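Local coordinates for molybdopterin-guanine dinucleotide biosynthesis protein A (MobA) (Archaeoglobus fulgidus, PDB 3NGW) that probably transfers a nucleotide, most likely GMP from GTP, to molybdopterin in the biosynthesis of the molybdenum cofactor, at residues Gly84-Ala90 / Leu126-Glu132. Residues are numbered along the deposited sequence.
Sequences GSCVVAA and LLAYYAE
V88, L126 and Y130 bury the most surface in this antiparallel strand pairing. Strand 86-90 and segment 126-132 run in opposite directions (176° apart), V87 beside Y129 (CA-CA 4.1 Å). C86 and Y130 form a hydrogen-bonded pair: C86 N to Y130 O is 3.0 Å, Y130 N to C86 O 2.9 Å. Next along, V88 N reaches A128 O at 2.7 Å; A128 N to V88 O (3.3 Å) and A90 N to L126 O (3.1 Å) are weak, around the corner the chain turns at A128. The beta-branched V88 (chi1 t) lays CG2 3.6 Å from CD1 of Y130 (chi1 m), a broad apolar ring whose OH is hydrogen-bonded to P125 O. L126 (chi1 m, chi2 t) sets CB 3.9 Å from A90 CB and packs on L6 and M93, which suits a long apolar chain. V87 and Y129 occupy the face opposite V88, where Y129 OH and S85 OG share E109 of helix 98-111. G84, just after helix 72-83, has positive phi, where a CB would be jammed against the preceding carbonyl O. In this GT-A-like mixed sheet, antiparallel 129-130 lies between 86-90 and 115-119; strand 2-6 flanks 86-90, and helix 72-83 covers V88 and Y130 through I76.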
ATOM      1  N   GLY A  84     -13.438   6.348  -0.802  1.00 29.83           N
ATOM      2  CA  GLY A  84     -13.465   6.171  -2.244  1.00 27.35           C
ATOM      3  C   GLY A  84     -12.158   5.815  -2.934  1.00 33.04           C
ATOM      4  O   GLY A  84     -11.313   5.121  -2.368  1.00 32.41           O
ATOM      5  N   SER A  85     -12.006   6.296  -4.169  1.00 33.91           N
ATOM      6  CA  SER A  85     -10.819   6.038  -4.976  1.00 34.37           C
ATOM      7  C   SER A  85      -9.575   6.567  -4.288  1.00 36.13           C
ATOM      8  O   SER A  85      -9.613   7.589  -3.597  1.00 41.05           O
ATOM      9  CB  SER A  85     -10.955   6.681  -6.364  1.00 28.99           C
ATOM     10  OG  SER A  85     -10.799   8.095  -6.316  1.00 31.89           O
ATOM     11  N   CYS A  86      -8.469   5.863  -4.484  1.00 34.63           N
ATOM     12  CA  CYS A  86      -7.205   6.245  -3.876  1.00 31.87           C
ATOM     13  C   CYS A  86      -6.116   5.404  -4.488  1.00 31.71           C
ATOM     14  O   CYS A  86      -6.385   4.531  -5.303  1.00 33.64           O
ATOM     15  CB  CYS A  86      -7.238   5.949  -2.380  1.00 23.05           C
ATOM     16  SG  CYS A  86      -7.498   4.180  -2.012  1.00 33.84           S
ATOM     17  N   VAL A  87      -4.884   5.684  -4.084  1.00 38.96           N
ATOM     18  CA  VAL A  87      -3.737   4.913  -4.522  1.00 40.14           C
ATOM     19  C   VAL A  87      -3.311   4.200  -3.253  1.00 36.60           C
ATOM     20  O   VAL A  87      -3.328   4.794  -2.171  1.00 36.12           O
ATOM     21  CB  VAL A  87      -2.584   5.806  -5.043  1.00 45.01           C
ATOM     22  CG1 VAL A  87      -2.897   6.289  -6.446  1.00 43.96           C
ATOM     23  CG2 VAL A  87      -2.380   6.988  -4.110  1.00 46.56           C
ATOM     24  N   VAL A  88      -2.964   2.921  -3.380  1.00 33.87           N
ATOM     25  CA  VAL A  88      -2.553   2.115  -2.239  1.00 29.83           C
ATOM     26  C   VAL A  88      -1.041   1.975  -2.219  1.00 32.46           C
ATOM     27  O   VAL A  88      -0.397   1.888  -3.259  1.00 37.82           O
ATOM     28  CB  VAL A  88      -3.200   0.708  -2.287  1.00 37.27           C
ATOM     29  CG1 VAL A  88      -2.706  -0.144  -1.124  1.00 36.05           C
ATOM     30  CG2 VAL A  88      -4.717   0.837  -2.234  1.00 28.59           C
ATOM     31  N   ALA A  89      -0.481   1.979  -1.024  1.00 36.61           N
ATOM     32  CA  ALA A  89       0.947   1.837  -0.862  1.00 42.06           C
ATOM     33  C   ALA A  89       1.136   1.041   0.417  1.00 46.12           C
ATOM     34  O   ALA A  89       0.561   1.370   1.453  1.00 50.44           O
ATOM     35  CB  ALA A  89       1.602   3.192  -0.748  1.00 30.89           C
ATOM     36  N   ALA A  90       1.920  -0.024   0.344  1.00 44.71           N
ATOM     37  CA  ALA A  90       2.158  -0.827   1.523  1.00 39.94           C
ATOM     38  C   ALA A  90       3.353  -0.264   2.277  1.00 40.99           C
ATOM     39  O   ALA A  90       4.266   0.312   1.680  1.00 44.03           O
ATOM     40  CB  ALA A  90       2.404  -2.260   1.126  1.00 31.44           C
ATOM     41  N   LEU A 126      -0.006  -3.838  -4.422  1.00 27.26           N
ATOM     42  CA  LEU A 126       0.080  -3.012  -3.228  1.00 31.81           C
ATOM     43  C   LEU A 126       0.756  -1.667  -3.476  1.00 35.47           C
ATOM     44  O   LEU A 126       1.242  -1.015  -2.557  1.00 33.16           O
ATOM     45  CB  LEU A 126       0.786  -3.781  -2.107  1.00 26.65           C
ATOM     46  CG  LEU A 126       0.045  -5.061  -1.723  1.00 30.83           C
ATOM     47  CD1 LEU A 126       0.637  -5.651  -0.467  1.00 25.88           C
ATOM     48  CD2 LEU A 126      -1.432  -4.742  -1.508  1.00 34.19           C
ATOM     49  N   LEU A 127       0.772  -1.256  -4.736  1.00 35.60           N
ATOM     50  CA  LEU A 127       1.340   0.024  -5.123  1.00 31.73           C
ATOM     51  C   LEU A 127       0.623   0.377  -6.420  1.00 33.94           C
ATOM     52  O   LEU A 127       1.220   0.404  -7.496  1.00 24.82           O
ATOM     53  CB  LEU A 127       2.849  -0.105  -5.336  1.00 35.45           C
ATOM     54  CG  LEU A 127       3.700   1.164  -5.209  1.00 34.22           C
ATOM     55  CD1 LEU A 127       3.742   1.921  -6.501  1.00 43.67           C
ATOM     56  CD2 LEU A 127       3.135   2.028  -4.092  1.00 36.45           C
ATOM     57  N   ALA A 128      -0.681   0.623  -6.298  1.00 33.96           N
ATOM     58  CA  ALA A 128      -1.520   0.953  -7.448  1.00 37.30           C
ATOM     59  C   ALA A 128      -2.773   1.759  -7.106  1.00 30.74           C
ATOM     60  O   ALA A 128      -3.111   1.966  -5.943  1.00 33.14           O
ATOM     61  CB  ALA A 128      -1.923  -0.328  -8.164  1.00 30.45           C
ATOM     62  N   TYR A 129      -3.451   2.202  -8.158  1.00 33.88           N
ATOM     63  CA  TYR A 129      -4.678   2.975  -8.059  1.00 30.42           C
ATOM     64  C   TYR A 129      -5.897   2.048  -8.064  1.00 33.09           C
ATOM     65  O   TYR A 129      -5.967   1.098  -8.850  1.00 32.31           O
ATOM     66  CB  TYR A 129      -4.769   3.935  -9.250  1.00 33.05           C
ATOM     67  CG  TYR A 129      -6.148   4.519  -9.462  1.00 30.43           C
ATOM     68  CD1 TYR A 129      -6.582   5.641  -8.748  1.00 26.26           C
ATOM     69  CD2 TYR A 129      -7.052   3.899 -10.322  1.00 26.07           C
ATOM     70  CE1 TYR A 129      -7.896   6.119  -8.889  1.00 25.70           C
ATOM     71  CE2 TYR A 129      -8.352   4.367 -10.461  1.00 27.77           C
ATOM     72  CZ  TYR A 129      -8.767   5.468  -9.746  1.00 22.23           C
ATOM     73  OH  TYR A 129     -10.069   5.882  -9.893  1.00 35.39           O
ATOM     74  N   TYR A 130      -6.844   2.319  -7.172  1.00 28.75           N
ATOM     75  CA  TYR A 130      -8.080   1.546  -7.091  1.00 33.73           C
ATOM     76  C   TYR A 130      -9.224   2.551  -7.020  1.00 28.16           C
ATOM     77  O   TYR A 130      -9.148   3.529  -6.279  1.00 22.48           O
ATOM     78  CB  TYR A 130      -8.117   0.640  -5.837  1.00 33.94           C
ATOM     79  CG  TYR A 130      -7.147  -0.537  -5.851  1.00 33.70           C
ATOM     80  CD1 TYR A 130      -5.822  -0.390  -5.435  1.00 29.29           C
ATOM     81  CD2 TYR A 130      -7.544  -1.790  -6.326  1.00 35.32           C
ATOM     82  CE1 TYR A 130      -4.919  -1.461  -5.496  1.00 23.95           C
ATOM     83  CE2 TYR A 130      -6.645  -2.858  -6.392  1.00 24.63           C
ATOM     84  CZ  TYR A 130      -5.340  -2.685  -5.979  1.00 26.34           C
ATOM     85  OH  TYR A 130      -4.451  -3.732  -6.078  1.00 37.39           O
ATOM     86  N   ALA A 131     -10.261   2.321  -7.814  1.00 26.89           N
ATOM     87  CA  ALA A 131     -11.426   3.194  -7.818  1.00 26.21           C
ATOM     88  C   ALA A 131     -12.477   2.524  -6.945  1.00 28.14           C
ATOM     89  O   ALA A 131     -12.393   1.325  -6.682  1.00 33.83           O
ATOM     90  CB  ALA A 131     -11.954   3.369  -9.239  1.00 25.77           C
ATOM     91  N   GLU A 132     -13.458   3.298  -6.496  1.00 34.37           N
ATOM     92  CA  GLU A 132     -14.536   2.786  -5.656  1.00 28.76           C
ATOM     93  C   GLU A 132     -15.293   1.642  -6.317  1.00 32.25           C
ATOM     94  O   GLU A 132     -15.792   0.735  -5.646  1.00 36.01           O
ATOM     95  CB  GLU A 132     -15.519   3.914  -5.349  1.00 27.47           C
ATOM     96  CG  GLU A 132     -16.739   3.488  -4.564  1.00 29.16           C
ATOM     97  CD  GLU A 132     -17.636   4.661  -4.214  1.00 44.56           C
ATOM     98  OE1 GLU A 132     -17.230   5.490  -3.369  1.00 44.78           O
ATOM     99  OE2 GLU A 132     -18.744   4.767  -4.795  1.00 43.54           O
TER